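PDB 1WDE: diphthine synthase from Aeropyrum pernix, which probably catalyses the S-adenosyl-L-methionine-dependent trimethylation of a modified histidine in translation elongation factor 2, yielding diphthine on the route to diphthamide. Local coordinates for residues L167-L173 and Y245-A251; G139-L143 and V155-I159; A125-T130 and V214-A218. All blocks are in the same frame, centred on the assembly; numbering follows the deposited sequence.

Contact 1: residues L167-L173 and Y245-A251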
# COMPACT_ATOMS: atom_id res chain seq x y z
N LEU A 167 -11.61 -8.29 10.46
CA LEU A 167 -10.36 -7.60 10.18
C LEU A 167 -10.53 -6.31 9.36
O LEU A 167 -11.40 -6.22 8.51
CB LEU A 167 -9.41 -8.53 9.41
CG LEU A 167 -9.08 -9.90 10.03
CD1 LEU A 167 -8.22 -10.71 9.08
CD2 LEU A 167 -8.37 -9.69 11.34
N HIS A 168 -9.67 -5.32 9.64
CA HIS A 168 -9.69 -4.04 8.93
C HIS A 168 -8.96 -4.20 7.61
O HIS A 168 -7.89 -4.83 7.54
CB HIS A 168 -8.96 -2.95 9.73
CG HIS A 168 -9.42 -2.79 11.14
ND1 HIS A 168 -10.75 -2.75 11.50
CD2 HIS A 168 -8.72 -2.53 12.27
CE1 HIS A 168 -10.85 -2.46 12.79
NE2 HIS A 168 -9.63 -2.32 13.28
N THR A 169 -9.53 -3.64 6.55
CA THR A 169 -8.91 -3.73 5.23
C THR A 169 -8.04 -2.52 4.94
O THR A 169 -8.39 -1.37 5.26
CB THR A 169 -9.99 -3.79 4.11
OG1 THR A 169 -10.81 -4.96 4.28
CG2 THR A 169 -9.33 -3.84 2.74
N THR A 170 -6.88 -2.76 4.35
CA THR A 170 -6.04 -1.65 3.96
C THR A 170 -6.24 -1.64 2.45
O THR A 170 -6.10 -2.67 1.80
CB THR A 170 -4.56 -1.88 4.28
OG1 THR A 170 -4.38 -1.96 5.71
CG2 THR A 170 -3.73 -0.67 3.76
N ALA A 171 -6.65 -0.50 1.90
CA ALA A 171 -6.86 -0.45 0.46
C ALA A 171 -5.93 0.59 -0.15
O ALA A 171 -6.02 1.79 0.15
CB ALA A 171 -8.32 -0.13 0.15
N LEU A 172 -5.03 0.12 -0.99
CA LEU A 172 -4.07 1.00 -1.63
C LEU A 172 -4.68 1.52 -2.94
O LEU A 172 -5.56 0.90 -3.53
CB LEU A 172 -2.77 0.24 -1.92
CG LEU A 172 -2.09 -0.50 -0.76
CD1 LEU A 172 -0.76 -1.08 -1.26
CD2 LEU A 172 -1.85 0.44 0.43
N LEU A 173 -4.18 2.66 -3.38
CA LEU A 173 -4.66 3.28 -4.62
C LEU A 173 -3.60 3.11 -5.72
O LEU A 173 -2.41 3.33 -5.51
CB LEU A 173 -4.92 4.77 -4.39
CG LEU A 173 -6.03 5.14 -3.38
CD1 LEU A 173 -5.91 6.59 -2.98
CD2 LEU A 173 -7.38 4.86 -4.00
N TYR A 245 -2.43 8.87 -0.70
CA TYR A 245 -3.26 8.24 0.32
C TYR A 245 -3.35 6.73 0.25
O TYR A 245 -3.02 6.11 -0.76
CB TYR A 245 -4.72 8.71 0.21
CG TYR A 245 -4.97 10.19 0.27
CD1 TYR A 245 -5.15 10.94 -0.90
CD2 TYR A 245 -5.07 10.83 1.49
CE1 TYR A 245 -5.44 12.31 -0.85
CE2 TYR A 245 -5.35 12.19 1.56
CZ TYR A 245 -5.54 12.92 0.40
OH TYR A 245 -5.89 14.25 0.52
N SER A 246 -3.85 6.18 1.35
CA SER A 246 -4.18 4.77 1.45
C SER A 246 -5.53 4.89 2.15
O SER A 246 -5.82 5.92 2.81
CB SER A 246 -3.15 3.97 2.26
OG SER A 246 -3.00 4.49 3.56
N ILE A 247 -6.38 3.89 1.98
CA ILE A 247 -7.69 3.91 2.59
C ILE A 247 -7.84 2.74 3.56
O ILE A 247 -7.40 1.63 3.27
CB ILE A 247 -8.78 3.84 1.49
CG1 ILE A 247 -8.76 5.13 0.65
CG2 ILE A 247 -10.15 3.65 2.11
CD1 ILE A 247 -9.58 5.03 -0.61
N VAL A 248 -8.39 2.99 4.73
CA VAL A 248 -8.63 1.89 5.64
C VAL A 248 -10.15 1.74 5.73
O VAL A 248 -10.87 2.72 5.98
CB VAL A 248 -8.00 2.14 7.03
CG1 VAL A 248 -8.50 1.08 8.03
CG2 VAL A 248 -6.48 2.06 6.91
N ILE A 249 -10.63 0.54 5.43
CA ILE A 249 -12.07 0.19 5.51
C ILE A 249 -12.12 -0.76 6.72
O ILE A 249 -11.87 -1.96 6.61
CB ILE A 249 -12.54 -0.55 4.23
CG1 ILE A 249 -12.33 0.36 3.00
CG2 ILE A 249 -14.05 -0.92 4.35
CD1 ILE A 249 -12.42 -0.40 1.66
N PRO A 250 -12.48 -0.23 7.89
CA PRO A 250 -12.52 -1.05 9.10
C PRO A 250 -13.62 -2.08 9.24
O PRO A 250 -14.66 -2.01 8.56
CB PRO A 250 -12.58 0.00 10.19
CG PRO A 250 -13.53 0.99 9.62
CD PRO A 250 -13.20 1.04 8.11
N ALA A 251 -13.33 -3.07 10.08
CA ALA A 251 -14.32 -4.08 10.42
C ALA A 251 -14.99 -3.31 11.55
O ALA A 251 -14.54 -2.21 11.90
CB ALA A 251 -13.65 -5.34 10.97
O HOH W 1 -12.40 -4.78 6.45
O HOH W 2 -1.94 3.85 -1.51

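Contact 2: residues G139-L143 and V155-I159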
# COMPACT_ATOMS: atom_id res chain seq x y z
N GLY A 139 -6.06 -8.49 5.36
CA GLY A 139 -5.55 -8.43 4.00
C GLY A 139 -5.51 -7.02 3.41
O GLY A 139 -6.25 -6.12 3.84
N THR A 140 -4.63 -6.83 2.43
CA THR A 140 -4.49 -5.54 1.76
C THR A 140 -4.85 -5.72 0.29
O THR A 140 -4.46 -6.71 -0.32
CB THR A 140 -3.03 -5.00 1.87
OG1 THR A 140 -2.71 -4.75 3.24
CG2 THR A 140 -2.87 -3.68 1.07
N VAL A 141 -5.58 -4.77 -0.28
CA VAL A 141 -5.95 -4.85 -1.70
C VAL A 141 -5.51 -3.56 -2.39
O VAL A 141 -5.16 -2.59 -1.71
CB VAL A 141 -7.48 -4.98 -1.87
CG1 VAL A 141 -7.99 -6.22 -1.12
CG2 VAL A 141 -8.16 -3.72 -1.35
N THR A 142 -5.48 -3.55 -3.71
CA THR A 142 -5.11 -2.33 -4.43
C THR A 142 -6.30 -1.97 -5.31
O THR A 142 -6.81 -2.82 -6.03
CB THR A 142 -3.87 -2.53 -5.32
OG1 THR A 142 -2.77 -2.95 -4.50
CG2 THR A 142 -3.47 -1.19 -6.01
N LEU A 143 -6.77 -0.72 -5.25
CA LEU A 143 -7.92 -0.32 -6.08
C LEU A 143 -7.33 0.13 -7.42
O LEU A 143 -6.61 1.13 -7.49
CB LEU A 143 -8.70 0.80 -5.39
CG LEU A 143 -9.14 0.49 -3.94
CD1 LEU A 143 -9.98 1.63 -3.40
CD2 LEU A 143 -9.91 -0.84 -3.92
N VAL A 155 -11.41 -8.11 -5.90
CA VAL A 155 -10.97 -7.17 -4.87
C VAL A 155 -12.08 -6.89 -3.85
O VAL A 155 -11.81 -6.84 -2.64
CB VAL A 155 -10.50 -5.84 -5.49
CG1 VAL A 155 -10.50 -4.73 -4.44
CG2 VAL A 155 -9.10 -6.03 -6.04
N ALA A 156 -13.32 -6.73 -4.33
CA ALA A 156 -14.45 -6.48 -3.43
C ALA A 156 -14.58 -7.69 -2.50
O ALA A 156 -14.69 -7.53 -1.29
CB ALA A 156 -15.75 -6.26 -4.23
N ARG A 157 -14.56 -8.89 -3.08
CA ARG A 157 -14.65 -10.10 -2.26
C ARG A 157 -13.59 -10.17 -1.15
O ARG A 157 -13.91 -10.56 -0.04
CB ARG A 157 -14.55 -11.35 -3.13
CG ARG A 157 -14.46 -12.66 -2.33
CD ARG A 157 -14.75 -13.85 -3.23
NE ARG A 157 -14.60 -15.13 -2.56
CZ ARG A 157 -13.45 -15.78 -2.43
NH1 ARG A 157 -12.32 -15.27 -2.91
NH2 ARG A 157 -13.43 -16.97 -1.84
N ARG A 158 -12.34 -9.81 -1.44
CA ARG A 158 -11.33 -9.90 -0.39
C ARG A 158 -11.68 -8.95 0.76
O ARG A 158 -11.38 -9.21 1.93
CB ARG A 158 -9.93 -9.61 -0.95
CG ARG A 158 -9.41 -10.69 -1.90
CD ARG A 158 -7.88 -10.63 -2.01
NE ARG A 158 -7.23 -10.86 -0.71
CZ ARG A 158 -6.12 -10.24 -0.29
NH1 ARG A 158 -5.52 -9.35 -1.08
NH2 ARG A 158 -5.64 -10.47 0.92
N ILE A 159 -12.34 -7.85 0.44
CA ILE A 159 -12.72 -6.92 1.49
C ILE A 159 -13.78 -7.60 2.35
O ILE A 159 -13.70 -7.54 3.58
CB ILE A 159 -13.27 -5.60 0.92
CG1 ILE A 159 -12.16 -4.88 0.14
CG2 ILE A 159 -13.81 -4.73 2.06
CD1 ILE A 159 -12.64 -3.58 -0.57

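Contact 3: residues A125-T130 and V214-A218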
# COMPACT_ATOMS: atom_id res chain seq x y z
N ALA A 125 2.99 3.43 8.27
CA ALA A 125 2.79 4.73 8.91
C ALA A 125 1.31 5.15 8.82
O ALA A 125 0.78 5.70 9.76
CB ALA A 125 3.67 5.79 8.26
N ALA A 126 0.67 4.87 7.68
CA ALA A 126 -0.74 5.23 7.51
C ALA A 126 -1.59 4.42 8.50
O ALA A 126 -2.40 5.00 9.22
CB ALA A 126 -1.18 4.96 6.10
N ARG A 127 -1.41 3.10 8.53
CA ARG A 127 -2.17 2.27 9.46
C ARG A 127 -1.93 2.80 10.86
O ARG A 127 -2.87 2.96 11.65
CB ARG A 127 -1.72 0.82 9.41
CG ARG A 127 -2.13 0.10 8.16
CD ARG A 127 -1.48 -1.28 8.17
NE ARG A 127 -1.94 -2.11 7.07
CZ ARG A 127 -1.43 -3.30 6.80
NH1 ARG A 127 -0.44 -3.78 7.56
NH2 ARG A 127 -1.92 -4.02 5.81
N GLY A 128 -0.68 3.09 11.17
CA GLY A 128 -0.35 3.59 12.50
C GLY A 128 -1.02 4.90 12.85
O GLY A 128 -1.48 5.11 13.98
N ALA A 129 -1.11 5.81 11.88
CA ALA A 129 -1.73 7.11 12.15
C ALA A 129 -3.22 7.02 12.51
O ALA A 129 -3.72 7.89 13.22
CB ALA A 129 -1.54 8.06 10.95
N THR A 130 -3.93 6.00 12.01
CA THR A 130 -5.37 5.82 12.29
C THR A 130 -5.60 5.42 13.74
O THR A 130 -6.69 5.59 14.28
CB THR A 130 -6.02 4.69 11.43
OG1 THR A 130 -5.52 3.42 11.89
CG2 THR A 130 -5.69 4.85 9.92
N VAL A 214 -11.51 5.36 6.45
CA VAL A 214 -10.58 6.39 6.87
C VAL A 214 -9.63 6.61 5.70
O VAL A 214 -9.13 5.66 5.10
CB VAL A 214 -9.77 5.93 8.12
CG1 VAL A 214 -9.09 7.12 8.78
CG2 VAL A 214 -10.71 5.23 9.12
N LEU A 215 -9.41 7.87 5.36
CA LEU A 215 -8.53 8.26 4.26
C LEU A 215 -7.29 8.80 4.96
O LEU A 215 -7.38 9.73 5.76
CB LEU A 215 -9.20 9.35 3.41
CG LEU A 215 -8.37 9.81 2.19
CD1 LEU A 215 -8.32 8.70 1.15
CD2 LEU A 215 -8.99 11.07 1.59
N VAL A 216 -6.13 8.21 4.69
CA VAL A 216 -4.90 8.64 5.37
C VAL A 216 -3.73 8.95 4.45
O VAL A 216 -3.54 8.31 3.43
CB VAL A 216 -4.41 7.54 6.36
CG1 VAL A 216 -3.34 8.12 7.32
CG2 VAL A 216 -5.57 6.96 7.13
N GLU A 217 -2.95 9.96 4.82
CA GLU A 217 -1.75 10.30 4.07
C GLU A 217 -0.64 10.31 5.10
O GLU A 217 -0.64 11.14 6.01
CB GLU A 217 -1.84 11.68 3.42
CG GLU A 217 -0.53 12.03 2.67
CD GLU A 217 -0.61 13.30 1.85
OE1 GLU A 217 -1.14 14.30 2.37
OE2 GLU A 217 -0.12 13.27 0.69
N ALA A 218 0.29 9.37 5.01
CA ALA A 218 1.38 9.35 5.97
C ALA A 218 2.28 10.54 5.61
O ALA A 218 2.43 10.87 4.43
CB ALA A 218 2.16 8.04 5.87

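Contact 1: residues L167-L173 and Y245-A251
Strands 168-173 and 246-249 run antiparallel (157° between directions, axes 4.7 Å apart at closest) in the middle of a mixed five-stranded sheet. Two reciprocal backbone pairs define the register: Thr169 N to Ile249 O and Ile249 N to Thr169 O, both 2.9 Å, then Ala171 N to Ile247 O at 2.6 Å and Ile247 N to Ala171 O at 2.8 Å. The m rotamer of His168, with chi2 at -46°, carries its ring alongside Pro250 and Ala251, beyond the end of strand 246-249, where ND1 accepts a hydrogen bond from Ala251 N (3.0 Å, 164°) while NE2 bonds Glu257. Thr169, also m, has OG1 hydrogen-bonded to Asn162 of helix 153-165 and donating to water 1 (2.7 Å); this water donates to Leu167 O (2.7 Å) and Ile249 O (2.9 Å). On the sheet face of Thr169, the Ala171 and Ile247 CB atoms lie 4.2 Å apart. Thr170 faces the other way, its OG1 bonded to Arg127 of helix 122-130. Leu173, in the m,t rotamer, splays its methyls: CD1 lies 4.0 Å from Tyr245 CB and CD2 4.0 Å from Ile247 CD1. By similarity Leu173 binds S-adenosyl-L-methionine, which would place this strand end at the cofactor site. As an acceptor ND1 carries no proton, consistent with NE2 donating to Glu257; its bond also extends the link past the Thr169-Ile249 pair.

Contact 2: residues G139-L143 and V155-I159
Val141 is the bump of this contact. Its side chain points from strand 137-143 into a hollow on helix 153-165 lined by Val155, Arg158 and Ile159, which project from neighbouring turns. Three distances mark the walls: Val141 CB to Val155 CG1 4.0 Å, Val141 CG1 to Arg158 CB 3.9 Å, and Val141 CG2 to Ile159 CG1 4.4 Å. In return Val155 reaches Leu143, CG1 lying 4.0 Å from Leu143 CD2. The segments are nearly antiparallel (151°, axes 8.8 Å apart), as expected for the first strand and the helix of the beta-alpha-beta crossover that leads on to strand 168-173. At the exposed end Arg158, bent at chi3 (61°), comes close to Gly139, its NH2 3.7 Å from Gly139 CA; an ideal CB there would come within 2.6 Å of Arg158 NH2, a clash. The one hydrogen bond across, Arg158 NH1 to Thr140 O (2.9 Å, 127°), is weak, which implies that apolar fit carries most of the contact.

Contact 3: residues A125-T130 and V214-A218
Ala125 opens the contact with a methyl-to-methyl approach, its CB 3.6 Å from Ala218 CB, just past strand 213-217. Ala126 sits where the backbones come nearest, its CA 4.9 Å from Ala218 CA, and two apolar groups close on it: Val216 CG1 is 4.0 Å from Ala126 CB, and Ala218 CB is 3.9 Å from Ala126 N. Arg127 points away from strand 213-217 and bonds Thr170 through NE, tying the helix to another strand of the same sheet. One turn on from Ala125, Ala129 CB meets Val216 CG1 at 4.1 Å. Thr130 is in the p rotamer: its OG1 donates to Arg127 O (2.7 Å), one turn back, and also bonds Leu132 N, while CG2 is directed at the strand, 3.5 Å from Val216 CG2 and 4.2 Å from Val214 CG1. Helix 122-130 thus lies across one face of the mixed sheet at 125°, the short axes 7.9 Å apart, a closeness that the alanines permit. The nearest atoms of Gly122, an S-adenosyl-L-methionine-binding residue by similarity, lie about 4 Å from the Ala218 side chain, so the start of the helix probably adjoins the cofactor site. With no hydrogen bond between the segments, the contact rests on van der Waals packing, mostly between methyl groups, Thr130 having its hydroxyl satisfied within its own part of the chain.

All three contacts build on one mixed sheet, in which strand 137-143 is followed by 168-173, 246-249 and 213-217. Contact 1 is its buried middle, joined by backbone hydrogen bonds; contacts 2 and 3, both partly buried, dock helices by apolar side chains, contact 2 adding a weak arginine bond on the exposed side. Their centres lie about 9 Å from that of contact 1 and about 17 Å from each other. Leu172 N lies 2.8 Å from Val141 O, coupling contacts 1 and 2; Val248 O lies 2.8 Å from Val214 N, coupling contacts 1 and 3. Along the chain contact 2 nests inside the loop closed by contact 3, whereas contacts 1 and 3 interleave.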